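Local coordinates for protein protease (PDB 5EUF) that probably acts as a zinc-dependent M16-family protease, a virulence factor that cleaves human junctional adhesion molecule A and weakens the gastric epithelial barrier, at residues 146-151 and 161-166; 155-160 and 226-231; 259-264 and 376-381. All coordinates share one frame; numbering follows the deposited sequence.

Interaction 1: residues 146-151 and 161-166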
loop_
_atom_site.group_PDB
_atom_site.type_symbol
_atom_site.label_atom_id
_atom_site.label_comp_id
_atom_site.label_asym_id
_atom_site.label_seq_id
_atom_site.Cartn_x
_atom_site.Cartn_y
_atom_site.Cartn_z
ATOM N N LEU B 146 5.202 -15.524 5.090
ATOM C CA LEU B 146 6.489 -14.845 5.206
ATOM C C LEU B 146 6.827 -14.097 3.922
ATOM O O LEU B 146 7.317 -12.968 3.957
ATOM C CB LEU B 146 7.594 -15.850 5.535
ATOM C CG LEU B 146 9.014 -15.300 5.657
ATOM C CD1 LEU B 146 9.104 -14.327 6.817
ATOM C CD2 LEU B 146 10.015 -16.432 5.826
ATOM N N TYR B 147 6.554 -14.741 2.793
ATOM C CA TYR B 147 6.792 -14.168 1.472
ATOM C C TYR B 147 5.946 -12.913 1.262
ATOM O O TYR B 147 6.436 -11.886 0.787
ATOM C CB TYR B 147 6.481 -15.216 0.398
ATOM C CG TYR B 147 6.992 -14.911 -0.992
ATOM C CD1 TYR B 147 8.348 -14.986 -1.289
ATOM C CD2 TYR B 147 6.112 -14.591 -2.020
ATOM C CE1 TYR B 147 8.815 -14.721 -2.566
ATOM C CE2 TYR B 147 6.570 -14.327 -3.300
ATOM C CZ TYR B 147 7.921 -14.393 -3.567
ATOM O OH TYR B 147 8.377 -14.133 -4.837
ATOM N N PHE B 148 4.674 -13.002 1.638
ATOM C CA PHE B 148 3.736 -11.899 1.461
ATOM C C PHE B 148 4.045 -10.739 2.402
ATOM O O PHE B 148 4.165 -9.592 1.968
ATOM C CB PHE B 148 2.306 -12.387 1.681
ATOM C CG PHE B 148 1.254 -11.436 1.188
ATOM C CD1 PHE B 148 0.882 -11.427 -0.146
ATOM C CD2 PHE B 148 0.625 -10.563 2.060
ATOM C CE1 PHE B 148 -0.093 -10.558 -0.604
ATOM C CE2 PHE B 148 -0.351 -9.694 1.610
ATOM C CZ PHE B 148 -0.711 -9.692 0.277
ATOM N N ARG B 149 4.179 -11.043 3.690
ATOM C CA ARG B 149 4.440 -10.019 4.698
ATOM C C ARG B 149 5.781 -9.319 4.478
ATOM O O ARG B 149 5.968 -8.182 4.913
ATOM C CB ARG B 149 4.396 -10.625 6.106
ATOM C CG ARG B 149 3.019 -11.112 6.545
ATOM C CD ARG B 149 2.034 -9.966 6.754
ATOM N NE ARG B 149 2.419 -9.085 7.855
ATOM C CZ ARG B 149 2.983 -7.889 7.696
ATOM N NH1 ARG B 149 3.225 -7.423 6.480
ATOM N NH2 ARG B 149 3.300 -7.157 8.755
ATOM N N PHE B 150 6.712 -9.990 3.806
ATOM C CA PHE B 150 7.998 -9.369 3.510
ATOM C C PHE B 150 7.825 -8.214 2.537
ATOM O O PHE B 150 8.289 -7.101 2.792
ATOM C CB PHE B 150 8.995 -10.381 2.937
ATOM C CG PHE B 150 10.289 -9.757 2.479
ATOM C CD1 PHE B 150 11.317 -9.518 3.377
ATOM C CD2 PHE B 150 10.472 -9.396 1.150
ATOM C CE1 PHE B 150 12.504 -8.935 2.957
ATOM C CE2 PHE B 150 11.652 -8.812 0.726
ATOM C CZ PHE B 150 12.669 -8.581 1.629
ATOM N N PHE B 151 7.161 -8.482 1.418
ATOM C CA PHE B 151 6.992 -7.468 0.386
ATOM C C PHE B 151 6.117 -6.314 0.871
ATOM O O PHE B 151 6.260 -5.184 0.405
ATOM C CB PHE B 151 6.416 -8.092 -0.886
ATOM C CG PHE B 151 7.438 -8.824 -1.710
ATOM C CD1 PHE B 151 8.264 -8.136 -2.584
ATOM C CD2 PHE B 151 7.581 -10.199 -1.606
ATOM C CE1 PHE B 151 9.211 -8.806 -3.342
ATOM C CE2 PHE B 151 8.528 -10.876 -2.362
ATOM C CZ PHE B 151 9.343 -10.178 -3.230
ATOM N N HIS B 161 4.558 -3.988 -3.348
ATOM C CA HIS B 161 4.063 -3.989 -1.977
ATOM C C HIS B 161 3.323 -5.288 -1.663
ATOM O O HIS B 161 3.227 -5.698 -0.507
ATOM C CB HIS B 161 3.142 -2.786 -1.755
ATOM C CG HIS B 161 2.643 -2.647 -0.351
ATOM N ND1 HIS B 161 3.472 -2.346 0.709
ATOM C CD2 HIS B 161 1.395 -2.748 0.165
ATOM C CE1 HIS B 161 2.757 -2.277 1.818
ATOM N NE2 HIS B 161 1.494 -2.517 1.516
ATOM N N TRP B 162 2.802 -5.928 -2.704
ATOM C CA TRP B 162 2.114 -7.204 -2.558
ATOM C C TRP B 162 2.565 -8.208 -3.619
ATOM O O TRP B 162 2.958 -7.833 -4.726
ATOM C CB TRP B 162 0.597 -7.007 -2.630
ATOM C CG TRP B 162 0.114 -6.450 -3.943
ATOM C CD1 TRP B 162 -0.259 -7.160 -5.046
ATOM C CD2 TRP B 162 -0.046 -5.067 -4.284
ATOM N NE1 TRP B 162 -0.640 -6.308 -6.053
ATOM C CE2 TRP B 162 -0.519 -5.017 -5.612
ATOM C CE3 TRP B 162 0.166 -3.867 -3.598
ATOM C CZ2 TRP B 162 -0.785 -3.816 -6.265
ATOM C CZ3 TRP B 162 -0.099 -2.676 -4.247
ATOM C CH2 TRP B 162 -0.571 -2.659 -5.568
ATOM N N THR B 163 2.510 -9.487 -3.261
ATOM C CA THR B 163 2.817 -10.573 -4.183
ATOM C C THR B 163 1.590 -10.838 -5.064
ATOM O O THR B 163 0.483 -10.428 -4.713
ATOM C CB THR B 163 3.229 -11.842 -3.416
ATOM O OG1 THR B 163 2.074 -12.436 -2.811
ATOM C CG2 THR B 163 4.252 -11.497 -2.342
ATOM N N PRO B 164 1.777 -11.507 -6.218
ATOM C CA PRO B 164 0.676 -11.691 -7.178
ATOM C C PRO B 164 -0.604 -12.359 -6.644
ATOM O O PRO B 164 -1.610 -12.348 -7.353
ATOM C CB PRO B 164 1.310 -12.568 -8.273
ATOM C CG PRO B 164 2.618 -13.041 -7.716
ATOM C CD PRO B 164 3.055 -11.974 -6.779
ATOM N N ILE B 165 -0.582 -12.917 -5.437
ATOM C CA ILE B 165 -1.788 -13.521 -4.872
ATOM C C ILE B 165 -2.792 -12.439 -4.461
ATOM O O ILE B 165 -4.003 -12.662 -4.485
ATOM C CB ILE B 165 -1.463 -14.428 -3.655
ATOM C CG1 ILE B 165 -2.712 -15.181 -3.186
ATOM C CG2 ILE B 165 -0.870 -13.623 -2.508
ATOM C CD1 ILE B 165 -3.314 -16.098 -4.231
ATOM N N GLY B 166 -2.285 -11.263 -4.101
ATOM C CA GLY B 166 -3.133 -10.151 -3.711
ATOM C C GLY B 166 -3.665 -10.249 -2.295
ATOM O O GLY B 166 -3.416 -11.225 -1.590
#
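Residues 161-166 pass along helix 142-154, extended at Trp162 and Thr163, and the CA atoms come nearest at Phe148-Thr163 (5.9 Å) and Phe151-His161 (5.1 Å). A type I turn follows from Thr163 to Gly166. Thr163 is the central side chain. Its CB points at the helix, and its two branches go to different rings. The methyl CG2 sits between Tyr147 and Phe151, 3.6 Å from Tyr147 CD2 and equally far from Phe151 CD2. These two rings also meet each other, with Phe151 CE2 over the rim of one Tyr147 face. The hydroxyl OG1 takes the crowded position between N and C (chi1 74°). It lies at the edge of the Phe148 ring, near its plane, 3.1 Å from CD1. Phe148 is turned with CG anti to the backbone N (chi1 -165°), which carries its ring into the bend of the loop. There Ile165 CG2 lies 3.7 Å from Phe148 CD1. Trp162 CB and Gly166 O border the CE1 side of the same ring. Phe167 meets the Phe148 ring edge-to-face, and Arg134 makes a cation-pi contact with it. Ile165 CG1 swings away from the helix, and the side chain comes within about 4 Å of the side chains of His53 and Glu133, seen here as zinc ligands. The two segments share no hydrogen bond. The contact is held mainly by aromatic rings packed on Thr163 and the turn, with a CA-H...O contact from His161 CA to Phe151 O. It ties the helix to a loop that borders the metal site.

Interaction 2: residues 155-160 and 226-231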
loop_
_atom_site.group_PDB
_atom_site.type_symbol
_atom_site.label_atom_id
_atom_site.label_comp_id
_atom_site.label_asym_id
_atom_site.label_seq_id
_atom_site.Cartn_x
_atom_site.Cartn_y
_atom_site.Cartn_z
ATOM N N TYR B 155 8.498 -2.928 0.469
ATOM C CA TYR B 155 7.937 -1.922 -0.427
ATOM C C TYR B 155 6.720 -1.261 0.210
ATOM O O TYR B 155 5.913 -1.919 0.868
ATOM C CB TYR B 155 7.547 -2.539 -1.770
ATOM C CG TYR B 155 8.700 -3.097 -2.579
ATOM C CD1 TYR B 155 9.424 -2.287 -3.448
ATOM C CD2 TYR B 155 9.049 -4.439 -2.493
ATOM C CE1 TYR B 155 10.467 -2.791 -4.200
ATOM C CE2 TYR B 155 10.093 -4.955 -3.242
ATOM C CZ TYR B 155 10.796 -4.126 -4.094
ATOM O OH TYR B 155 11.836 -4.636 -4.839
ATOM N N VAL B 156 6.586 0.042 0.002
ATOM C CA VAL B 156 5.525 0.811 0.640
ATOM C C VAL B 156 4.565 1.390 -0.394
ATOM O O VAL B 156 3.360 1.488 -0.161
ATOM C CB VAL B 156 6.117 1.954 1.491
ATOM C CG1 VAL B 156 5.016 2.791 2.117
ATOM C CG2 VAL B 156 7.034 1.388 2.563
ATOM N N TYR B 157 5.107 1.745 -1.552
ATOM C CA TYR B 157 4.354 2.500 -2.537
ATOM C C TYR B 157 4.215 1.743 -3.854
ATOM O O TYR B 157 3.118 1.633 -4.406
ATOM C CB TYR B 157 5.031 3.854 -2.760
ATOM C CG TYR B 157 4.311 4.767 -3.716
ATOM C CD1 TYR B 157 2.931 4.910 -3.665
ATOM C CD2 TYR B 157 5.012 5.505 -4.657
ATOM C CE1 TYR B 157 2.269 5.748 -4.535
ATOM C CE2 TYR B 157 4.362 6.352 -5.526
ATOM C CZ TYR B 157 2.991 6.469 -5.464
ATOM O OH TYR B 157 2.339 7.308 -6.337
ATOM N N HIS B 158 5.332 1.221 -4.351
ATOM C CA HIS B 158 5.347 0.460 -5.596
ATOM C C HIS B 158 4.487 -0.799 -5.467
ATOM O O HIS B 158 4.391 -1.373 -4.383
ATOM C CB HIS B 158 6.788 0.100 -5.965
ATOM C CG HIS B 158 6.938 -0.509 -7.322
ATOM N ND1 HIS B 158 6.994 -1.871 -7.523
ATOM C CD2 HIS B 158 7.050 0.058 -8.546
ATOM C CE1 HIS B 158 7.131 -2.116 -8.813
ATOM N NE2 HIS B 158 7.168 -0.963 -9.456
ATOM N N PRO B 159 3.841 -1.222 -6.568
ATOM C CA PRO B 159 2.999 -2.426 -6.579
ATOM C C PRO B 159 3.682 -3.706 -6.079
ATOM O O PRO B 159 2.991 -4.694 -5.833
ATOM C CB PRO B 159 2.627 -2.564 -8.054
ATOM C CG PRO B 159 2.583 -1.171 -8.538
ATOM C CD PRO B 159 3.691 -0.449 -7.813
ATOM N N TYR B 160 5.002 -3.690 -5.914
ATOM C CA TYR B 160 5.699 -4.826 -5.316
ATOM C C TYR B 160 5.406 -4.899 -3.818
ATOM O O TYR B 160 5.939 -5.754 -3.112
ATOM C CB TYR B 160 7.208 -4.737 -5.554
ATOM C CG TYR B 160 7.628 -4.952 -6.991
ATOM C CD1 TYR B 160 6.742 -5.467 -7.928
ATOM C CD2 TYR B 160 8.918 -4.645 -7.409
ATOM C CE1 TYR B 160 7.126 -5.664 -9.245
ATOM C CE2 TYR B 160 9.312 -4.840 -8.720
ATOM C CZ TYR B 160 8.413 -5.349 -9.632
ATOM O OH TYR B 160 8.804 -5.544 -10.936
ATOM N N THR B 226 1.532 2.927 -18.230
ATOM C CA THR B 226 2.749 2.553 -17.517
ATOM C C THR B 226 2.664 2.973 -16.054
ATOM O O THR B 226 2.393 4.139 -15.763
ATOM C CB THR B 226 3.997 3.199 -18.155
ATOM O OG1 THR B 226 4.081 2.830 -19.537
ATOM C CG2 THR B 226 5.263 2.756 -17.435
ATOM N N PRO B 227 2.892 2.024 -15.129
ATOM C CA PRO B 227 2.875 2.326 -13.691
ATOM C C PRO B 227 3.839 3.458 -13.341
ATOM O O PRO B 227 4.950 3.514 -13.870
ATOM C CB PRO B 227 3.306 1.002 -13.041
ATOM C CG PRO B 227 3.929 0.209 -14.136
ATOM C CD PRO B 227 3.218 0.613 -15.386
ATOM N N TYR B 228 3.404 4.354 -12.464
ATOM C CA TYR B 228 4.165 5.559 -12.154
ATOM C C TYR B 228 4.567 5.624 -10.683
ATOM O O TYR B 228 5.237 6.562 -10.254
ATOM C CB TYR B 228 3.352 6.801 -12.527
ATOM C CG TYR B 228 1.951 6.799 -11.955
ATOM C CD1 TYR B 228 1.692 7.336 -10.700
ATOM C CD2 TYR B 228 0.890 6.255 -12.666
ATOM C CE1 TYR B 228 0.413 7.334 -10.170
ATOM C CE2 TYR B 228 -0.391 6.248 -12.145
ATOM C CZ TYR B 228 -0.624 6.790 -10.897
ATOM O OH TYR B 228 -1.897 6.785 -10.374
HETATM N N MSE B 229 4.159 4.619 -9.917
HETATM C CA MSE B 229 4.413 4.597 -8.483
HETATM C C MSE B 229 5.789 4.032 -8.153
HETATM O O MSE B 229 5.915 2.880 -7.733
HETATM C CB MSE B 229 3.328 3.788 -7.769
HETATM C CG MSE B 229 1.933 4.385 -7.887
HETATM SE SE MSE B 229 0.602 3.103 -8.493
HETATM C CE MSE B 229 1.401 2.629 -10.207
ATOM N N LYS B 230 6.822 4.848 -8.337
ATOM C CA LYS B 230 8.184 4.409 -8.058
ATOM C C LYS B 230 8.471 4.404 -6.563
ATOM O O LYS B 230 8.199 5.382 -5.866
ATOM C CB LYS B 230 9.203 5.294 -8.778
ATOM C CG LYS B 230 10.642 4.858 -8.550
ATOM C CD LYS B 230 11.626 5.687 -9.356
ATOM C CE LYS B 230 13.046 5.164 -9.186
ATOM N NZ LYS B 230 14.041 5.984 -9.936
ATOM N N GLU B 231 9.017 3.296 -6.076
ATOM C CA GLU B 231 9.413 3.193 -4.678
ATOM C C GLU B 231 10.496 4.199 -4.338
ATOM O O GLU B 231 11.548 4.220 -4.974
ATOM C CB GLU B 231 9.904 1.784 -4.354
ATOM C CG GLU B 231 8.970 1.002 -3.459
ATOM C CD GLU B 231 8.970 1.489 -2.033
ATOM O OE1 GLU B 231 10.020 1.975 -1.565
ATOM O OE2 GLU B 231 7.913 1.381 -1.380
#
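The contact joins the linker between the two alpha/beta halves of the M16 fold to the loop after helix 142-154. The linker residues 226-231 lead from helix 202-213 into strand 238-243, the first of the five-stranded sheet. They pass over the loop residues 155-160. Glu231 makes the polar link. Its chain bends at chi2 (-72°), and OE2 accepts from two successive backbone N-H groups. Tyr157 N, 2.8 Å away, uses the anti lone pair of OE2. Val156 N approaches from above the carboxylate plane, with a modelled distance of 2.3 Å to OE2 and an angle of 167° at its hydrogen. The length of that bond carries little weight at this resolution. The methylene CG of Glu231 fits between two side chains, 3.3 Å from the edge of the Tyr155 ring at CD1 and 3.4 Å from His158 CB. The other end is largely ring and methylene packing, edged by backbone carbonyls. Tyr157 reaches out with CG anti to the backbone N, and its ring lies across Met229, a selenomethionine at the centre of an inverse gamma turn. Met229 CB sits over one face of that ring, 3.7 Å from its centroid, in a CH-pi contact. Lys230 O lies at the ring edge. The Tyr157 ring also stacks on Phe167 of the second subunit. Met229 O faces the edge of the His158 ring, 3.1 Å from CD2, while His158 NE2 bonds to Asp307. One carboxylate oxygen thus satisfies two loop N-H groups in a buried setting, and their dipoles would favour its ionised form. Lys257 NZ makes a long, weak ion pair with Glu231 OE1, which may favour the charged form too.

Interaction 3: residues 259-264 and 376-381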
loop_
_atom_site.group_PDB
_atom_site.type_symbol
_atom_site.label_atom_id
_atom_site.label_comp_id
_atom_site.label_asym_id
_atom_site.label_seq_id
_atom_site.Cartn_x
_atom_site.Cartn_y
_atom_site.Cartn_z
ATOM N N PRO B 259 19.090 -3.047 -7.677
ATOM C CA PRO B 259 18.744 -2.351 -8.925
ATOM C C PRO B 259 17.697 -3.071 -9.772
ATOM O O PRO B 259 17.396 -4.241 -9.532
ATOM C CB PRO B 259 20.079 -2.296 -9.672
ATOM C CG PRO B 259 21.103 -2.330 -8.605
ATOM C CD PRO B 259 20.545 -3.229 -7.541
ATOM N N ALA B 260 17.157 -2.366 -10.761
ATOM C CA ALA B 260 16.149 -2.930 -11.653
ATOM C C ALA B 260 16.733 -3.995 -12.592
ATOM O O ALA B 260 17.945 -4.208 -12.632
ATOM C CB ALA B 260 15.486 -1.823 -12.453
ATOM N N PHE B 261 15.851 -4.647 -13.348
ATOM C CA PHE B 261 16.188 -5.808 -14.177
ATOM C C PHE B 261 17.405 -5.617 -15.077
ATOM O O PHE B 261 18.306 -6.457 -15.103
ATOM C CB PHE B 261 14.978 -6.191 -15.042
ATOM C CG PHE B 261 15.207 -7.392 -15.925
ATOM C CD1 PHE B 261 14.939 -8.668 -15.460
ATOM C CD2 PHE B 261 15.664 -7.242 -17.226
ATOM C CE1 PHE B 261 15.138 -9.776 -16.268
ATOM C CE2 PHE B 261 15.867 -8.345 -18.038
ATOM C CZ PHE B 261 15.603 -9.613 -17.557
ATOM N N LYS B 262 17.430 -4.513 -15.815
ATOM C CA LYS B 262 18.399 -4.334 -16.892
ATOM C C LYS B 262 19.714 -3.723 -16.416
ATOM O O LYS B 262 20.345 -2.953 -17.138
ATOM C CB LYS B 262 17.787 -3.463 -17.991
ATOM C CG LYS B 262 18.199 -3.846 -19.395
ATOM C CD LYS B 262 17.340 -3.133 -20.421
ATOM C CE LYS B 262 15.864 -3.398 -20.174
ATOM N NZ LYS B 262 15.002 -2.740 -21.196
ATOM N N HIS B 263 20.129 -4.076 -15.204
ATOM C CA HIS B 263 21.317 -3.480 -14.605
ATOM C C HIS B 263 22.540 -4.362 -14.826
ATOM O O HIS B 263 22.414 -5.562 -15.072
ATOM C CB HIS B 263 21.095 -3.242 -13.111
ATOM C CG HIS B 263 22.029 -2.239 -12.509
ATOM N ND1 HIS B 263 23.251 -2.585 -11.973
ATOM C CD2 HIS B 263 21.914 -0.899 -12.347
ATOM C CE1 HIS B 263 23.850 -1.503 -11.512
ATOM N NE2 HIS B 263 23.062 -0.466 -11.728
ATOM N N LYS B 264 23.722 -3.760 -14.741
ATOM C CA LYS B 264 24.969 -4.481 -14.975
ATOM C C LYS B 264 25.334 -5.381 -13.798
ATOM O O LYS B 264 25.960 -6.428 -13.972
ATOM C CB LYS B 264 26.108 -3.497 -15.251
ATOM N N LEU B 376 12.772 -11.158 -23.204
ATOM C CA LEU B 376 11.969 -10.617 -24.297
ATOM C C LEU B 376 10.983 -9.571 -23.795
ATOM O O LEU B 376 10.848 -8.501 -24.387
ATOM C CB LEU B 376 11.216 -11.735 -25.017
ATOM C CG LEU B 376 12.005 -12.519 -26.058
ATOM C CD1 LEU B 376 11.254 -13.783 -26.439
ATOM C CD2 LEU B 376 12.253 -11.652 -27.276
ATOM N N VAL B 377 10.298 -9.887 -22.699
ATOM C CA VAL B 377 9.300 -8.988 -22.127
ATOM C C VAL B 377 9.935 -7.691 -21.640
ATOM O O VAL B 377 9.245 -6.693 -21.431
ATOM C CB VAL B 377 8.543 -9.649 -20.956
ATOM C CG1 VAL B 377 7.828 -10.901 -21.430
ATOM C CG2 VAL B 377 9.497 -9.977 -19.820
ATOM N N GLN B 378 11.253 -7.713 -21.461
ATOM C CA GLN B 378 11.994 -6.535 -21.035
ATOM C C GLN B 378 12.713 -5.888 -22.214
ATOM O O GLN B 378 13.320 -4.823 -22.071
ATOM C CB GLN B 378 13.004 -6.900 -19.944
ATOM C CG GLN B 378 12.407 -7.650 -18.765
ATOM C CD GLN B 378 11.360 -6.841 -18.028
ATOM O OE1 GLN B 378 11.328 -5.613 -18.118
ATOM N NE2 GLN B 378 10.492 -7.527 -17.292
ATOM N N ASN B 379 12.624 -6.534 -23.374
ATOM C CA ASN B 379 13.370 -6.131 -24.562
ATOM C C ASN B 379 14.857 -6.013 -24.238
ATOM O O ASN B 379 15.464 -4.957 -24.413
ATOM C CB ASN B 379 12.833 -4.813 -25.126
ATOM C CG ASN B 379 13.217 -4.601 -26.581
ATOM O OD1 ASN B 379 14.288 -5.020 -27.022
ATOM N ND2 ASN B 379 12.339 -3.950 -27.336
ATOM N N ASP B 380 15.433 -7.110 -23.758
ATOM C CA ASP B 380 16.826 -7.126 -23.332
ATOM C C ASP B 380 17.532 -8.397 -23.805
ATOM O O ASP B 380 18.189 -9.081 -23.023
ATOM C CB ASP B 380 16.910 -7.005 -21.808
ATOM C CG ASP B 380 18.317 -6.736 -21.318
ATOM O OD1 ASP B 380 19.073 -6.040 -22.031
ATOM O OD2 ASP B 380 18.666 -7.225 -20.222
ATOM N N LEU B 381 17.393 -8.712 -25.089
ATOM C CA LEU B 381 18.019 -9.909 -25.640
ATOM C C LEU B 381 19.530 -9.742 -25.712
ATOM O O LEU B 381 20.278 -10.718 -25.622
ATOM C CB LEU B 381 17.466 -10.230 -27.027
ATOM C CG LEU B 381 15.980 -10.567 -27.135
ATOM C CD1 LEU B 381 15.149 -9.304 -27.338
ATOM C CD2 LEU B 381 15.753 -11.557 -28.262
#
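Two turns meet here at the surface. One is the type I turn Ala260-His263, after strand 251-258. The other is the corner between helices 365-376 and 381-385, where a Schellman motif ends at Asn379 with positive phi and Asp380 takes the N-cap position of the next helix. The tight part is formed by Phe261 and Gln378. Phe261 points toward the corner with CG anti to its backbone N (chi1 -179°). Gln378 bends at chi2 (-62°) and lays its CG over one face of the ring, 3.7 Å from the centroid, as a CH-pi contact. CB of Gln378 follows at 3.7 Å from Phe261 CE2, so the methylenes do the touching. The amide nitrogen is held elsewhere, by Gln306. Tyr375 meets the Phe261 ring edge-to-face. Asp380 OD2 lies 3.7 Å from Phe261 CE2, at the border between the packed ring and the looser side. That side is Lys262, which is solvent-exposed. Its chain slides past Asp380 in the opposite direction, and CG comes 3.5 Å from the carboxylate carbon CG of Asp380. Lys262 NZ is 5.3 Å from Asp380 OD1, too far for a salt bridge, though the opposite charges may still attract weakly. A glycerol, probably from the crystallisation liquor, lies about 4 Å from the Asp380 side chain. Lys262 turns at chi3 and passes the carboxylate to reach the backbone just after helix 365-376. Its NZ donates to Gln378 O over 2.8 Å, nearly along the C=O axis.

Overall arrangement
Interactions 1 and 2 are neighbours, with centres 14 Å apart, and their segments alternate along the chain. They meet where His161 ND1 lies 2.5 Å from Tyr155 O, a probable hydrogen bond. Both touch the second subunit. Interaction 1 is the one near the catalytic metal, with the Ile165 side chain about 6 Å from zinc. Interaction 2 lies away from the annotated sites, the Tyr155 side chain about 14 Å from a bound zinc ion. Interaction 3 comes later in the chain and touches neither. Its nearest atoms are about 7 Å from interaction 2 and about 11 Å from interaction 1. The Phe261 side chain is about 6 Å from a second zinc ion, away from the annotated sites.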